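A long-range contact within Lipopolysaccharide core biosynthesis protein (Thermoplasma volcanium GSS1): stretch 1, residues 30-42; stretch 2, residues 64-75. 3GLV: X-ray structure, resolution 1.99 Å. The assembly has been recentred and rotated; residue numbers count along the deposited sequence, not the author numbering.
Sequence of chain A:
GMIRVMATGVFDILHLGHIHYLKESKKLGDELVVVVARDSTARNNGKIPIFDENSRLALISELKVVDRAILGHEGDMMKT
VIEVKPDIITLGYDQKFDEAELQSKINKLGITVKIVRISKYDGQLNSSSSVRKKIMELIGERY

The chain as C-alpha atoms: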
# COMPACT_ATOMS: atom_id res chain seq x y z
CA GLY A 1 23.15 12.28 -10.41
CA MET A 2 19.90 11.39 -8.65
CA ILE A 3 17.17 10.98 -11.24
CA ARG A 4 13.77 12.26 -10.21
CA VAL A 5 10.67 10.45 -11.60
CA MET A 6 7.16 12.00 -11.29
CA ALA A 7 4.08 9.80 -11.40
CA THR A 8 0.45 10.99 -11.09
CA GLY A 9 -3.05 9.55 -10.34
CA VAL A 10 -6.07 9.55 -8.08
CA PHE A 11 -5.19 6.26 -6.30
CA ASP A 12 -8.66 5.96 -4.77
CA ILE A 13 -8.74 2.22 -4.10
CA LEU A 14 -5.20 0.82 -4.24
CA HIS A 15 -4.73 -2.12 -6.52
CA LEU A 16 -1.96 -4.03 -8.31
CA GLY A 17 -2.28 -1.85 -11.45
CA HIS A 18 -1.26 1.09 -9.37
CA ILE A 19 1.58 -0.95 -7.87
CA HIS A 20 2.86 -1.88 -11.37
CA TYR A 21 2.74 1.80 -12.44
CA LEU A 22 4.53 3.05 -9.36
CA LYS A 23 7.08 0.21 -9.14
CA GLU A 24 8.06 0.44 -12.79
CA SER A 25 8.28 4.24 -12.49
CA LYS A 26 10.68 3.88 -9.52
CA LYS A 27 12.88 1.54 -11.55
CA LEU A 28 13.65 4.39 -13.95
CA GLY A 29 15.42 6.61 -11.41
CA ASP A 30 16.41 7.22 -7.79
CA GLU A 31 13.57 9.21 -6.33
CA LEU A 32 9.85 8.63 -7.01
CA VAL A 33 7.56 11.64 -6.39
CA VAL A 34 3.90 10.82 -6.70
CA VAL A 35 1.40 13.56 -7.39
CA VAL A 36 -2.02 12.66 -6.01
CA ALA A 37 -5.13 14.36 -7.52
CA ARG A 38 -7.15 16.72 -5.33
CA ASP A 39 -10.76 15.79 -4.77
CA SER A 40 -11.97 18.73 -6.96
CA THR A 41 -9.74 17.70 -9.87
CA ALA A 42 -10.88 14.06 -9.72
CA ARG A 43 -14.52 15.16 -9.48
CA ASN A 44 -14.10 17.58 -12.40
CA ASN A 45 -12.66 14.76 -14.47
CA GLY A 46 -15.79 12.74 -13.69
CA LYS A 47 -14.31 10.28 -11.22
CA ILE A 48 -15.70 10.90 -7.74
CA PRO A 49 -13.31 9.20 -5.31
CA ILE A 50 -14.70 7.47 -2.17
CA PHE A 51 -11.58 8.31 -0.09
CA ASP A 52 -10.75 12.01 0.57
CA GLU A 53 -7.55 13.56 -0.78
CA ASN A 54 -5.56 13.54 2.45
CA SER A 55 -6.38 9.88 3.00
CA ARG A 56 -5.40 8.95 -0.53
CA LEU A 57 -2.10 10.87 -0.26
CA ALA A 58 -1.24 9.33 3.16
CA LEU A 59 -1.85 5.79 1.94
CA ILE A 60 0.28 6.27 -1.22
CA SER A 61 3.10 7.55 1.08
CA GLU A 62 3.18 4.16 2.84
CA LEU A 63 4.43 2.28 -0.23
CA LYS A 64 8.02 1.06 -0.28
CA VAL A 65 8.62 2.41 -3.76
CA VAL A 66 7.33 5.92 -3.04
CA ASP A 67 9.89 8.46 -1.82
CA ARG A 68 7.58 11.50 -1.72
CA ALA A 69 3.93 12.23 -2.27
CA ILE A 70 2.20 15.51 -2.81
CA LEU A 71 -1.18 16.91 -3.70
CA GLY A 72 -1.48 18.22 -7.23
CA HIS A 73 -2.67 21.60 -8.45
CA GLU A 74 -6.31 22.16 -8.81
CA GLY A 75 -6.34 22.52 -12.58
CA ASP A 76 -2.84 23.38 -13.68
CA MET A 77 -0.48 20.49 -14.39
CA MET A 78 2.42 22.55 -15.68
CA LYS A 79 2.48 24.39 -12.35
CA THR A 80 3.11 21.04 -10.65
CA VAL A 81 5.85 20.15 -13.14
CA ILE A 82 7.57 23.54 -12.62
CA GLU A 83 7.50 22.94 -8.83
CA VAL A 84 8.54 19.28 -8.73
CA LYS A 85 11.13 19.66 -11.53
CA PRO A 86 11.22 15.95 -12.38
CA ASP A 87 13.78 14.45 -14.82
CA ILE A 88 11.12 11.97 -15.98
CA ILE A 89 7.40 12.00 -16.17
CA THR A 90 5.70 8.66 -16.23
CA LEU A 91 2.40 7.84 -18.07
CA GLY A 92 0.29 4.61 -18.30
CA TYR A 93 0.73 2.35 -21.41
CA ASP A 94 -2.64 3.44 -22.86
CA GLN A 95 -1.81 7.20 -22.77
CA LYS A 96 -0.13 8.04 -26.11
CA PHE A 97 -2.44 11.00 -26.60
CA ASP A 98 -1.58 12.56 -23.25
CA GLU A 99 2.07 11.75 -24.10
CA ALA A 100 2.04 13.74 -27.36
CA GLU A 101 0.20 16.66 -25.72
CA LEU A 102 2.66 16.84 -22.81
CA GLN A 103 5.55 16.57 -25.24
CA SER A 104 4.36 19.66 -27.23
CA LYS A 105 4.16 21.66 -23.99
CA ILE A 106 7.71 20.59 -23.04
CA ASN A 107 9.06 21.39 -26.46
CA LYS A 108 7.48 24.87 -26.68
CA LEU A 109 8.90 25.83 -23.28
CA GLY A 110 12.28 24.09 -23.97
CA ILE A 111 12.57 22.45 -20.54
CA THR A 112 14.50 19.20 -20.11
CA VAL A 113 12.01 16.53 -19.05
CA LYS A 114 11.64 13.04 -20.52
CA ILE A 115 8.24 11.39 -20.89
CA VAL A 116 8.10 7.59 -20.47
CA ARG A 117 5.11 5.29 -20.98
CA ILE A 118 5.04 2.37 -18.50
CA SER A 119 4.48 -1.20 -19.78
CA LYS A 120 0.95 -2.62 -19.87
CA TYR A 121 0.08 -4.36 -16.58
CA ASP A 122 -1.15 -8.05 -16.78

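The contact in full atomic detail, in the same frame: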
# COMPACT_ATOMS: atom_id res chain seq x y z
N ASP A 30 15.96 7.35 -9.17
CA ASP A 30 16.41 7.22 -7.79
C ASP A 30 15.45 7.74 -6.78
O ASP A 30 15.51 7.37 -5.60
CB ASP A 30 17.70 8.05 -7.67
CG ASP A 30 18.78 7.52 -8.56
OD1 ASP A 30 19.22 6.40 -8.27
OD2 ASP A 30 19.15 8.20 -9.56
N GLU A 31 14.59 8.67 -7.19
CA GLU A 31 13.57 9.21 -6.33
C GLU A 31 12.23 9.17 -7.10
O GLU A 31 12.14 9.68 -8.17
CB GLU A 31 13.94 10.64 -5.96
CG GLU A 31 12.97 11.34 -5.04
CD GLU A 31 13.18 12.82 -4.99
OE1 GLU A 31 13.62 13.40 -5.99
OE2 GLU A 31 12.83 13.44 -3.98
N LEU A 32 11.20 8.56 -6.51
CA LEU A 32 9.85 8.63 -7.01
C LEU A 32 9.00 9.61 -6.21
O LEU A 32 8.84 9.44 -5.00
CB LEU A 32 9.21 7.25 -7.04
CG LEU A 32 7.77 7.20 -7.56
CD1 LEU A 32 7.68 7.63 -9.03
CD2 LEU A 32 7.19 5.78 -7.40
N VAL A 33 8.52 10.67 -6.91
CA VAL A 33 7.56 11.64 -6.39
C VAL A 33 6.25 11.29 -7.02
O VAL A 33 6.10 11.20 -8.28
CB VAL A 33 7.97 13.13 -6.69
CG1 VAL A 33 6.93 14.13 -6.15
CG2 VAL A 33 9.41 13.50 -6.13
N VAL A 34 5.25 11.07 -6.18
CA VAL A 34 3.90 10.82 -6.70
C VAL A 34 3.00 12.00 -6.47
O VAL A 34 2.92 12.55 -5.30
CB VAL A 34 3.27 9.52 -6.08
CG1 VAL A 34 1.84 9.31 -6.63
CG2 VAL A 34 4.18 8.30 -6.32
N VAL A 35 2.32 12.43 -7.53
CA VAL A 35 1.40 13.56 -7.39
C VAL A 35 -0.04 13.04 -7.41
O VAL A 35 -0.50 12.45 -8.39
CB VAL A 35 1.60 14.61 -8.51
CG1 VAL A 35 0.59 15.81 -8.40
CG2 VAL A 35 3.08 15.08 -8.56
N VAL A 36 -0.71 13.24 -6.29
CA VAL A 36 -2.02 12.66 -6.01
C VAL A 36 -3.11 13.72 -6.29
O VAL A 36 -3.05 14.83 -5.74
CB VAL A 36 -2.10 12.22 -4.51
CG1 VAL A 36 -3.52 11.73 -4.14
CG2 VAL A 36 -1.07 11.16 -4.22
N ALA A 37 -4.10 13.39 -7.12
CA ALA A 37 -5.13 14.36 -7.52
C ALA A 37 -5.96 14.84 -6.33
O ALA A 37 -6.34 14.04 -5.48
CB ALA A 37 -6.04 13.75 -8.58
N ARG A 38 -6.18 16.15 -6.23
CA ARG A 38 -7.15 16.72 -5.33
C ARG A 38 -8.53 16.18 -5.63
O ARG A 38 -8.84 15.79 -6.74
CB ARG A 38 -7.18 18.25 -5.46
CG ARG A 38 -5.93 18.86 -4.86
CD ARG A 38 -5.86 20.34 -4.84
NE ARG A 38 -4.59 20.73 -4.22
CZ ARG A 38 -4.39 20.88 -2.90
NH1 ARG A 38 -5.38 20.72 -2.03
NH2 ARG A 38 -3.17 21.20 -2.45
N ASP A 39 -9.37 16.20 -4.61
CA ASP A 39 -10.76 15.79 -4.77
C ASP A 39 -11.51 16.61 -5.83
O ASP A 39 -12.26 16.03 -6.62
CB ASP A 39 -11.51 15.83 -3.43
CG ASP A 39 -11.03 14.75 -2.42
OD1 ASP A 39 -10.81 13.52 -2.79
OD2 ASP A 39 -10.95 15.11 -1.20
N SER A 40 -11.30 17.92 -5.90
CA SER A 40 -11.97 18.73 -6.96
C SER A 40 -11.56 18.29 -8.37
O SER A 40 -12.40 18.11 -9.26
CB SER A 40 -11.72 20.24 -6.80
OG SER A 40 -10.35 20.57 -6.52
N THR A 41 -10.26 18.16 -8.59
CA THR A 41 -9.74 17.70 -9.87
C THR A 41 -10.35 16.35 -10.28
O THR A 41 -10.91 16.23 -11.38
CB THR A 41 -8.19 17.52 -9.77
OG1 THR A 41 -7.64 18.72 -9.24
CG2 THR A 41 -7.56 17.20 -11.13
N ALA A 42 -10.26 15.35 -9.40
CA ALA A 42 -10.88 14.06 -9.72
C ALA A 42 -12.38 14.20 -10.06
O ALA A 42 -12.86 13.67 -11.07
CB ALA A 42 -10.67 13.02 -8.55
N LYS A 64 6.55 1.15 -0.25
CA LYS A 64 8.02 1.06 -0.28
C LYS A 64 8.60 1.90 -1.40
O LYS A 64 9.55 2.61 -1.18
CB LYS A 64 8.49 -0.42 -0.47
CG LYS A 64 8.32 -1.31 0.79
CD LYS A 64 8.83 -2.78 0.56
CE LYS A 64 8.47 -3.74 1.73
NZ LYS A 64 8.55 -3.12 3.16
N VAL A 65 8.00 1.82 -2.59
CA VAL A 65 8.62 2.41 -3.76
C VAL A 65 8.43 3.93 -3.86
O VAL A 65 9.09 4.56 -4.69
CB VAL A 65 8.13 1.73 -5.08
CG1 VAL A 65 8.44 0.23 -5.04
CG2 VAL A 65 6.68 2.00 -5.37
N VAL A 66 7.61 4.53 -2.98
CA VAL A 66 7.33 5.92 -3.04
C VAL A 66 8.24 6.71 -2.09
O VAL A 66 8.17 6.57 -0.84
CB VAL A 66 5.81 6.26 -2.75
CG1 VAL A 66 5.57 7.75 -2.78
CG2 VAL A 66 4.89 5.54 -3.71
N ASP A 67 9.03 7.61 -2.67
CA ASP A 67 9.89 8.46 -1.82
C ASP A 67 9.14 9.65 -1.28
O ASP A 67 9.26 9.94 -0.09
CB ASP A 67 11.13 8.84 -2.57
CG ASP A 67 11.93 7.62 -2.94
OD1 ASP A 67 12.36 6.95 -1.98
OD2 ASP A 67 12.03 7.26 -4.13
N ARG A 68 8.34 10.30 -2.13
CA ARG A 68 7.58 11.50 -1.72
C ARG A 68 6.25 11.56 -2.43
O ARG A 68 6.15 11.22 -3.62
CB ARG A 68 8.35 12.79 -2.07
CG ARG A 68 9.31 13.19 -1.00
CD ARG A 68 10.13 14.42 -1.40
NE ARG A 68 9.24 15.52 -1.74
CZ ARG A 68 9.26 16.22 -2.88
NH1 ARG A 68 10.15 15.96 -3.85
NH2 ARG A 68 8.37 17.20 -3.04
N ALA A 69 5.25 12.05 -1.71
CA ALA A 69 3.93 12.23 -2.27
C ALA A 69 3.39 13.58 -1.94
O ALA A 69 3.49 14.04 -0.79
CB ALA A 69 2.98 11.12 -1.82
N ILE A 70 2.81 14.21 -2.95
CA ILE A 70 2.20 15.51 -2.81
C ILE A 70 0.86 15.64 -3.51
O ILE A 70 0.53 14.92 -4.48
CB ILE A 70 3.12 16.65 -3.28
CG1 ILE A 70 3.45 16.54 -4.75
CG2 ILE A 70 4.46 16.70 -2.45
CD1 ILE A 70 4.07 17.81 -5.24
N LEU A 71 0.07 16.57 -3.02
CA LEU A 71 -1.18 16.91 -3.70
C LEU A 71 -0.89 17.73 -4.97
O LEU A 71 -0.03 18.61 -5.00
CB LEU A 71 -2.10 17.65 -2.74
CG LEU A 71 -3.30 16.93 -2.07
CD1 LEU A 71 -3.31 15.45 -2.15
CD2 LEU A 71 -3.55 17.42 -0.61
N GLY A 72 -1.62 17.47 -6.02
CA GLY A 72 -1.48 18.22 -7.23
C GLY A 72 -2.16 19.59 -7.20
O GLY A 72 -2.69 20.01 -6.20
N HIS A 73 -2.11 20.27 -8.33
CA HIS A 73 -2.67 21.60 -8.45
C HIS A 73 -3.95 21.61 -9.20
O HIS A 73 -4.05 21.20 -10.33
CB HIS A 73 -1.69 22.54 -9.12
CG HIS A 73 -0.68 23.08 -8.19
ND1 HIS A 73 -1.01 23.71 -7.02
CD2 HIS A 73 0.67 23.06 -8.23
CE1 HIS A 73 0.08 24.07 -6.38
NE2 HIS A 73 1.12 23.69 -7.10
N GLU A 74 -4.91 22.16 -8.51
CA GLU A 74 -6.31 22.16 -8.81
C GLU A 74 -6.79 22.17 -10.26
O GLU A 74 -7.90 21.78 -10.52
CB GLU A 74 -6.95 23.26 -7.98
CG GLU A 74 -6.45 23.27 -6.51
CD GLU A 74 -5.02 23.76 -6.34
OE1 GLU A 74 -4.37 24.06 -7.32
OE2 GLU A 74 -4.55 23.89 -5.19
N GLY A 75 -5.97 22.62 -11.19
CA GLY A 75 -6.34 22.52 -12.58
C GLY A 75 -5.26 23.09 -13.46
O GLY A 75 -5.52 23.83 -14.38
O HOH W 1 14.80 5.10 -3.04

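The most unusual feature of this contact is the way Arg-38 prolongs a parallel strand pairing after the backbone has left it. Its NE donates a hydrogen bond to Gly-72 O (2.8 Å), near the guanidinium plane, while Glu-74 OE2 lies over one face, 3.3 Å from Arg-38 NE. The carboxylate thus forms a salt bridge through charge alone, with no N-H aimed at it. Over the opposite face sits the aliphatic CB of Leu-71, 3.7 Å from Arg-38 NH2.

The pairing so extended illustrates a general rule of parallel sheets: one strand's alternate residues bond to both neighbours of the residue opposite. Strands 31-36 and 68-71 run in the same direction, 22° apart. Val-34 N donates to Arg-68 O (2.7 Å) and Val-34 O accepts from Ile-70 N (2.9 Å), straddling Ala-69; Val-36 repeats the pattern around Leu-71, its N reaching Ile-70 O (2.8 Å) and its O receiving Gly-72 N (3.0 Å). At the start of the ladder, Leu-32 O accepts from Arg-68 N (3.0 Å), but Leu-32 N is met by a side chain, Asp-67 OD2, at 2.8 Å. A water donates to Asp-67 OD1 and, weakly, to Asp-30 O.

Side chains alternate between the sheet's faces. Val-33 and Val-35 share one with Arg-68 and Ile-70, and Val-35 CG2 packs 4.1 Å from Ile-70 CG1. Val-34 and Val-36 lie on the other with Ala-69 and Leu-71. Val-34 CG2 also packs 3.8 Å from CG1 of Val-66, which lies two residues ahead of the second strand. Glu-31 OE2 and Arg-68 NH1 add a long salt bridge (3.7 Å). Gly-72 fits closely against Val-35: its CA is 3.4 Å from Val-35 CG1, and a CB on Gly-72 would point toward the other stretch and lie a tight 3.1 Å from Val-35 CG1.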